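PDB 1FI2: oxalate oxidase from Hordeum vulgare, which oxidises oxalate with molecular oxygen to carbon dioxide and hydrogen peroxide in the plant apoplast, and also has superoxide dismutase activity, as a manganese-containing homohexamer. Local coordinates for the interface of chains A and B and the interface of chains A and C. Sequence-based numbering; all coordinates share one arbitrary frame. Chains: chain A/B/C, Oxalate oxidase.

Contact 1 and contact 3 are neighbouring patches of the two-fold symmetric A–B interface, their C-alpha centres about 7 Å apart, and they share A:Trp64, A:Val72 and B:Ile96. Contact 1 runs to the symmetry-related serines A:Ser152 and B:Ser152, and contact 3 extends the same packing toward the N-terminal segment of chain A. Contact 2, its C-alpha centre about 25 Å from that of contact 1 and about 22 Å from that of contact 3, joins chain A to chain C through loops near the N-terminus. Chain A thus holds two partners through different surfaces, as a hexamer built as a trimer of dimers requires.

Contact 1: the interface of chains A and B. Residues chain A 59, 64, 72-74, 152; chain B 96-97, 128-129, 152.
With CG1 anti to its backbone N (chi1 -171°) and the chain extended beyond it, B:Ile96 drives its terminal methyl CD1 into chain A, while A:Met74 swings CG beside its own backbone N and bends at chi3 (89°), its thioether lying along the isoleucine. The two side chains run antiparallel, alongside one another, with A:Met74 CG 3.6 Å from B:Ile96 CD1. The same methyl touches A:Val72 CG2 at 3.8 Å and A:Trp64 CZ3 at 3.7 Å. A long, branched isoleucine suits this place, since one slim tip can meet three apolar neighbours.

B:Thr128 splits its branches: methyl CG2 meets A:Met74 SD tip to tip at 3.6 Å, and hydroxyl OG1 stands above the indole plane of A:Trp64, 3.4 Å from CH2. B:Ile96 CD1 lies on the opposite side of that plane, beyond the ring's rim. The flexible methionine fits itself between these more rigid shapes.

Two copies of one serine, A:Ser152 and B:Ser152, meet with OG to OG at 3.0 Å, a weak hydrogen bond. Their CB atoms are tightly packed at 3.4 Å, and a small residue suits so close an approach.

A:Met74 and A:Ser152 lie on strands 73-79 and 147-153 of the cupin jellyroll, A:Trp64 and A:Val72 in loops beside them; B:Ile96, B:Thr128 and B:Ser152 lie on strands 95-101, 128-131 and 147-153, and B:Ile96 directly follows the manganese ligand B:Glu95.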
loop_
_atom_site.group_PDB
_atom_site.type_symbol
_atom_site.label_atom_id
_atom_site.label_comp_id
_atom_site.label_asym_id
_atom_site.label_seq_id
_atom_site.Cartn_x
_atom_site.Cartn_y
_atom_site.Cartn_z
ATOM N N LEU A 59 -22.071 -10.222 0.164
ATOM C CA LEU A 59 -21.411 -10.637 -1.072
ATOM C C LEU A 59 -19.914 -10.351 -0.971
ATOM O O LEU A 59 -19.291 -9.720 -1.820
ATOM C CB LEU A 59 -22.047 -10.010 -2.307
ATOM C CG LEU A 59 -21.880 -10.780 -3.616
ATOM C CD1 LEU A 59 -22.439 -12.193 -3.517
ATOM C CD2 LEU A 59 -22.551 -10.044 -4.770
ATOM N N TRP A 64 -18.686 -14.736 -2.593
ATOM C CA TRP A 64 -18.283 -14.485 -3.973
ATOM C C TRP A 64 -16.771 -14.655 -4.063
ATOM O O TRP A 64 -16.006 -13.689 -3.999
ATOM C CB TRP A 64 -18.679 -13.080 -4.415
ATOM C CG TRP A 64 -18.659 -12.779 -5.880
ATOM C CD1 TRP A 64 -18.407 -13.637 -6.914
ATOM C CD2 TRP A 64 -18.989 -11.522 -6.492
ATOM N NE1 TRP A 64 -18.517 -12.988 -8.118
ATOM C CE2 TRP A 64 -18.888 -11.689 -7.886
ATOM C CE3 TRP A 64 -19.345 -10.265 -5.989
ATOM C CZ2 TRP A 64 -19.128 -10.653 -8.789
ATOM C CZ3 TRP A 64 -19.588 -9.239 -6.882
ATOM C CH2 TRP A 64 -19.479 -9.440 -8.264
ATOM N N VAL A 72 -12.316 -5.667 -3.719
ATOM C CA VAL A 72 -13.676 -5.162 -3.696
ATOM C C VAL A 72 -14.670 -6.245 -3.262
ATOM O O VAL A 72 -14.367 -7.435 -3.239
ATOM C CB VAL A 72 -14.173 -4.644 -5.062
ATOM C CG1 VAL A 72 -13.540 -3.334 -5.503
ATOM C CG2 VAL A 72 -13.952 -5.714 -6.130
ATOM N N SER A 73 -15.841 -5.782 -2.835
ATOM C CA SER A 73 -16.948 -6.658 -2.470
ATOM C C SER A 73 -18.216 -5.818 -2.323
ATOM O O SER A 73 -18.152 -4.591 -2.403
ATOM C CB SER A 73 -16.667 -7.445 -1.197
ATOM O OG SER A 73 -16.702 -6.610 -0.056
ATOM N N MET A 74 -19.375 -6.466 -2.201
ATOM C CA MET A 74 -20.638 -5.757 -2.080
ATOM C C MET A 74 -21.543 -6.400 -1.030
ATOM O O MET A 74 -21.259 -7.452 -0.468
ATOM C CB MET A 74 -21.443 -5.800 -3.385
ATOM C CG MET A 74 -20.894 -5.039 -4.569
ATOM S SD MET A 74 -21.758 -5.458 -6.094
ATOM C CE MET A 74 -23.092 -4.285 -6.075
ATOM N N SER A 152 -20.981 -1.020 -1.984
ATOM C CA SER A 152 -19.713 -1.617 -2.366
ATOM C C SER A 152 -18.669 -1.217 -1.324
ATOM O O SER A 152 -18.841 -0.224 -0.621
ATOM C CB SER A 152 -19.248 -1.176 -3.748
ATOM O OG SER A 152 -20.155 -1.570 -4.760
ATOM N N ILE B 96 -16.624 -3.001 -9.766
ATOM C CA ILE B 96 -17.624 -3.957 -9.272
ATOM C C ILE B 96 -18.996 -3.355 -9.533
ATOM O O ILE B 96 -19.269 -2.228 -9.111
ATOM C CB ILE B 96 -17.341 -4.339 -7.818
ATOM C CG1 ILE B 96 -18.240 -5.493 -7.361
ATOM C CG2 ILE B 96 -17.461 -3.153 -6.871
ATOM C CD1 ILE B 96 -17.777 -6.142 -6.069
ATOM N N GLY B 97 -19.835 -4.037 -10.325
ATOM C CA GLY B 97 -21.102 -3.419 -10.697
ATOM C C GLY B 97 -22.336 -4.290 -10.594
ATOM O O GLY B 97 -22.270 -5.503 -10.417
ATOM N N THR B 128 -24.596 -9.219 -10.553
ATOM C CA THR B 128 -23.360 -8.444 -10.474
ATOM C C THR B 128 -22.190 -9.030 -11.248
ATOM O O THR B 128 -22.177 -10.196 -11.633
ATOM C CB THR B 128 -22.929 -8.311 -8.992
ATOM O OG1 THR B 128 -22.855 -9.627 -8.427
ATOM C CG2 THR B 128 -23.910 -7.479 -8.181
ATOM N N PHE B 129 -21.179 -8.184 -11.454
ATOM C CA PHE B 129 -19.968 -8.545 -12.171
ATOM C C PHE B 129 -18.748 -7.840 -11.576
ATOM O O PHE B 129 -18.876 -6.811 -10.914
ATOM C CB PHE B 129 -20.076 -8.184 -13.655
ATOM C CG PHE B 129 -20.320 -6.736 -13.971
ATOM C CD1 PHE B 129 -19.274 -5.836 -14.080
ATOM C CD2 PHE B 129 -21.609 -6.270 -14.179
ATOM C CE1 PHE B 129 -19.507 -4.508 -14.378
ATOM C CE2 PHE B 129 -21.855 -4.942 -14.479
ATOM C CZ PHE B 129 -20.796 -4.060 -14.574
ATOM N N SER B 152 -19.110 0.533 -8.927
ATOM C CA SER B 152 -18.225 1.156 -7.959
ATOM C C SER B 152 -16.787 0.786 -8.326
ATOM O O SER B 152 -16.557 -0.206 -9.013
ATOM C CB SER B 152 -18.514 0.717 -6.529
ATOM O OG SER B 152 -19.818 1.085 -6.119
#

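Contact 2: the interface of chains A and C. Residues chain A 19-22; chain C 19, 21, 25-26.
The flat carbonyl group of A:Ser20 takes the backbone N-H of C:Cys26 over one face, the donor standing 46° out of its plane and away from the lone-pair directions. Even so, the hydrogen bond from C:Cys26 N to A:Ser20 O is short at 2.8 Å and nearly straight at the hydrogen (173°). C:Thr25 CB also approaches this oxygen, at 3.4 Å. In this germin, a member of the cupin family with its beta-jellyroll fold, the pair forms an antiparallel beta bridge between two loop segments.

A water completes the bridge where the second direct bond of a beta pair might lie, 3.0 Å from A:Ser20 N and 2.8 Å from C:Cys26 O, so both main-chain polar groups of A:Ser20 are engaged with chain C. Its side chain has OG anti to the backbone N (chi1 178°), which sets the hydroxyl beside C:Cys26 CB. A small serine suits so close an approach.

Valines flank the bridge. A:Val19 CG2 meets C:Val19 CG1 at 3.7 Å, the same residue in both chains contributing a different branch. C:Thr25 directs its methyl to chain A: CG2 lies 3.8 Å from A:Val21 CG1 and near A:Val19 CG2, whose side chain lies nearly perpendicular to it. Beta-branched residues suit these extended segments. C:Cys26 SG packs 4.0 Å from A:Val21 CA; its disulfide with C:Cys10 is likely to steady the segment that presents the N-H.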
loop_
_atom_site.group_PDB
_atom_site.type_symbol
_atom_site.label_atom_id
_atom_site.label_comp_id
_atom_site.label_asym_id
_atom_site.label_seq_id
_atom_site.Cartn_x
_atom_site.Cartn_y
_atom_site.Cartn_z
ATOM N N VAL A 19 -5.027 -24.669 3.143
ATOM C CA VAL A 19 -4.026 -23.969 3.961
ATOM C C VAL A 19 -4.528 -22.549 4.207
ATOM O O VAL A 19 -5.207 -21.969 3.355
ATOM C CB VAL A 19 -2.640 -23.995 3.304
ATOM C CG1 VAL A 19 -2.666 -23.407 1.902
ATOM C CG2 VAL A 19 -1.593 -23.262 4.134
ATOM N N SER A 20 -4.235 -22.002 5.380
ATOM C CA SER A 20 -4.679 -20.663 5.750
ATOM C C SER A 20 -3.590 -19.617 5.563
ATOM O O SER A 20 -2.442 -19.845 5.947
ATOM C CB SER A 20 -5.124 -20.680 7.217
ATOM O OG SER A 20 -5.521 -19.381 7.625
ATOM N N VAL A 21 -3.928 -18.479 4.976
ATOM C CA VAL A 21 -2.997 -17.386 4.722
ATOM C C VAL A 21 -3.754 -16.062 4.861
ATOM O O VAL A 21 -4.971 -16.087 5.022
ATOM C CB VAL A 21 -2.361 -17.355 3.316
ATOM C CG1 VAL A 21 -1.254 -18.369 3.091
ATOM C CG2 VAL A 21 -3.448 -17.499 2.252
ATOM N N ASN A 22 -3.040 -14.945 4.753
ATOM C CA ASN A 22 -3.748 -13.654 4.742
ATOM C C ASN A 22 -4.687 -13.685 3.534
ATOM O O ASN A 22 -4.224 -13.880 2.408
ATOM C CB ASN A 22 -2.767 -12.505 4.661
ATOM C CG ASN A 22 -3.363 -11.139 4.909
ATOM O OD1 ASN A 22 -4.284 -10.996 5.710
ATOM N ND2 ASN A 22 -2.789 -10.131 4.262
ATOM N N VAL C 19 4.137 -24.609 4.578
ATOM C CA VAL C 19 4.375 -24.014 3.256
ATOM C C VAL C 19 4.902 -22.598 3.465
ATOM O O VAL C 19 4.530 -21.928 4.433
ATOM C CB VAL C 19 3.113 -24.047 2.384
ATOM C CG1 VAL C 19 1.938 -23.356 3.060
ATOM C CG2 VAL C 19 3.339 -23.421 1.013
ATOM N N VAL C 21 5.448 -18.623 2.268
ATOM C CA VAL C 21 4.810 -17.553 1.510
ATOM C C VAL C 21 5.369 -16.214 2.000
ATOM O O VAL C 21 6.114 -16.201 2.974
ATOM C CB VAL C 21 3.278 -17.443 1.655
ATOM C CG1 VAL C 21 2.485 -18.483 0.883
ATOM C CG2 VAL C 21 2.895 -17.463 3.135
ATOM N N THR C 25 2.125 -18.450 6.674
ATOM C CA THR C 25 0.815 -19.088 6.680
ATOM C C THR C 25 0.296 -19.030 8.119
ATOM O O THR C 25 1.077 -18.795 9.040
ATOM C CB THR C 25 0.872 -20.546 6.208
ATOM O OG1 THR C 25 1.840 -21.257 6.991
ATOM C CG2 THR C 25 1.273 -20.597 4.744
ATOM N N CYS C 26 -1.008 -19.218 8.288
ATOM C CA CYS C 26 -1.595 -19.122 9.612
ATOM C C CYS C 26 -2.167 -20.416 10.168
ATOM O O CYS C 26 -2.603 -21.293 9.430
ATOM C CB CYS C 26 -2.747 -18.095 9.562
ATOM S SG CYS C 26 -2.339 -16.610 8.633
HETATM O O HOH W 1 -2.385 -23.156 7.397
#

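Contact 3: the interface of chains A and B. Residues chain A 8, 37, 64, 70, 72; chain B 94, 96, 130, 132.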
loop_
_atom_site.group_PDB
_atom_site.type_symbol
_atom_site.label_atom_id
_atom_site.label_comp_id
_atom_site.label_asym_id
_atom_site.label_seq_id
_atom_site.Cartn_x
_atom_site.Cartn_y
_atom_site.Cartn_z
ATOM N N ASP A 8 -3.928 -11.858 -12.938
ATOM C CA ASP A 8 -5.280 -11.492 -13.348
ATOM C C ASP A 8 -6.340 -11.974 -12.370
ATOM O O ASP A 8 -7.269 -11.226 -12.027
ATOM C CB ASP A 8 -5.587 -12.029 -14.747
ATOM C CG ASP A 8 -4.761 -11.450 -15.873
ATOM O OD1 ASP A 8 -4.831 -12.027 -16.986
ATOM O OD2 ASP A 8 -4.048 -10.440 -15.712
ATOM N N LEU A 37 -16.460 -14.439 -12.232
ATOM C CA LEU A 37 -16.529 -12.984 -12.139
ATOM C C LEU A 37 -17.954 -12.470 -12.008
ATOM O O LEU A 37 -18.187 -11.264 -12.108
ATOM C CB LEU A 37 -15.871 -12.346 -13.373
ATOM C CG LEU A 37 -14.373 -12.592 -13.554
ATOM C CD1 LEU A 37 -13.892 -12.154 -14.929
ATOM C CD2 LEU A 37 -13.587 -11.866 -12.464
ATOM N N TRP A 64 -18.686 -14.736 -2.593
ATOM C CA TRP A 64 -18.283 -14.485 -3.973
ATOM C C TRP A 64 -16.771 -14.655 -4.063
ATOM O O TRP A 64 -16.006 -13.689 -3.999
ATOM C CB TRP A 64 -18.679 -13.080 -4.415
ATOM C CG TRP A 64 -18.659 -12.779 -5.880
ATOM C CD1 TRP A 64 -18.407 -13.637 -6.914
ATOM C CD2 TRP A 64 -18.989 -11.522 -6.492
ATOM N NE1 TRP A 64 -18.517 -12.988 -8.118
ATOM C CE2 TRP A 64 -18.888 -11.689 -7.886
ATOM C CE3 TRP A 64 -19.345 -10.265 -5.989
ATOM C CZ2 TRP A 64 -19.128 -10.653 -8.789
ATOM C CZ3 TRP A 64 -19.588 -9.239 -6.882
ATOM C CH2 TRP A 64 -19.479 -9.440 -8.264
ATOM N N LEU A 70 -8.912 -8.988 -5.535
ATOM C CA LEU A 70 -9.308 -7.876 -6.378
ATOM C C LEU A 70 -9.629 -6.586 -5.649
ATOM O O LEU A 70 -9.822 -5.541 -6.276
ATOM C CB LEU A 70 -10.482 -8.298 -7.275
ATOM C CG LEU A 70 -10.238 -9.517 -8.174
ATOM C CD1 LEU A 70 -11.449 -9.740 -9.070
ATOM C CD2 LEU A 70 -8.971 -9.364 -9.005
ATOM N N VAL A 72 -12.316 -5.667 -3.719
ATOM C CA VAL A 72 -13.676 -5.162 -3.696
ATOM C C VAL A 72 -14.670 -6.245 -3.262
ATOM O O VAL A 72 -14.367 -7.435 -3.239
ATOM C CB VAL A 72 -14.173 -4.644 -5.062
ATOM C CG1 VAL A 72 -13.540 -3.334 -5.503
ATOM C CG2 VAL A 72 -13.952 -5.714 -6.130
ATOM N N THR B 94 -10.064 -1.644 -9.852
ATOM C CA THR B 94 -10.985 -2.749 -10.071
ATOM C C THR B 94 -12.400 -2.167 -10.077
ATOM O O THR B 94 -12.677 -1.227 -9.334
ATOM C CB THR B 94 -10.892 -3.799 -8.948
ATOM O OG1 THR B 94 -9.602 -4.433 -8.947
ATOM C CG2 THR B 94 -11.957 -4.882 -9.091
ATOM N N ILE B 96 -16.624 -3.001 -9.766
ATOM C CA ILE B 96 -17.624 -3.957 -9.272
ATOM C C ILE B 96 -18.996 -3.355 -9.533
ATOM O O ILE B 96 -19.269 -2.228 -9.111
ATOM C CB ILE B 96 -17.341 -4.339 -7.818
ATOM C CG1 ILE B 96 -18.240 -5.493 -7.361
ATOM C CG2 ILE B 96 -17.461 -3.153 -6.871
ATOM C CD1 ILE B 96 -17.777 -6.142 -6.069
ATOM N N VAL B 130 -17.567 -8.390 -11.845
ATOM C CA VAL B 130 -16.340 -7.768 -11.335
ATOM C C VAL B 130 -15.279 -7.743 -12.425
ATOM O O VAL B 130 -15.082 -8.705 -13.170
ATOM C CB VAL B 130 -15.877 -8.431 -10.033
ATOM C CG1 VAL B 130 -15.393 -9.851 -10.248
ATOM C CG2 VAL B 130 -14.799 -7.592 -9.351
ATOM N N PRO B 132 -11.316 -7.067 -12.968
ATOM C CA PRO B 132 -10.002 -6.872 -12.385
ATOM C C PRO B 132 -9.290 -5.662 -12.961
ATOM O O PRO B 132 -9.372 -5.303 -14.128
ATOM C CB PRO B 132 -9.246 -8.163 -12.666
ATOM C CG PRO B 132 -10.280 -9.172 -13.012
ATOM C CD PRO B 132 -11.460 -8.413 -13.568
HETATM O O HOH W 2 -7.336 -3.693 -7.107
#
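Hydrogen bonds tie B:Thr94, before strand 95-101, and B:Val130, in strand 128-131, to main-chain carbonyls of chain A loops across the two-fold interface of this germin, a cupin. The hydroxyl of B:Thr94 donates to A:Leu70 O, OG1 to O 2.9 Å, in the carbonyl plane and on a lone pair. B:Val130 N gives its hydrogen to A:Leu37 O at 3.0 Å, also in the carbonyl plane but bent at the hydrogen (134°).

A water also bridges the B:Thr94 and A:Leu70 oxygens, 3.0 Å from B:Thr94 OG1, and may reinforce their bond. An alanine in place of B:Thr94 would probably leave A:Leu70 O without its protein donor and open a gap beside A:Val72.

Apolar packing does the rest. With OG1 beside the backbone N (chi1 -65°), B:Thr94 holds CG2 anti to that N, 3.7 Å from A:Val72 CG2. B:Val130 spreads its two methyls: CG1 presses tightly on A:Leu37 CD2 at 3.5 Å, the side chains set crosswise, and CG2 touches A:Val72 CG2 at 3.8 Å and A:Leu70 CD1. A:Leu70 CD2 runs alongside B:Pro132, 3.9 Å from CB; a leucine's forked end suits both neighbours, and the proline offers a rigid apolar surface. The A:Leu37 carbonyl carbon lies in plane at the A:Trp64 ring edge.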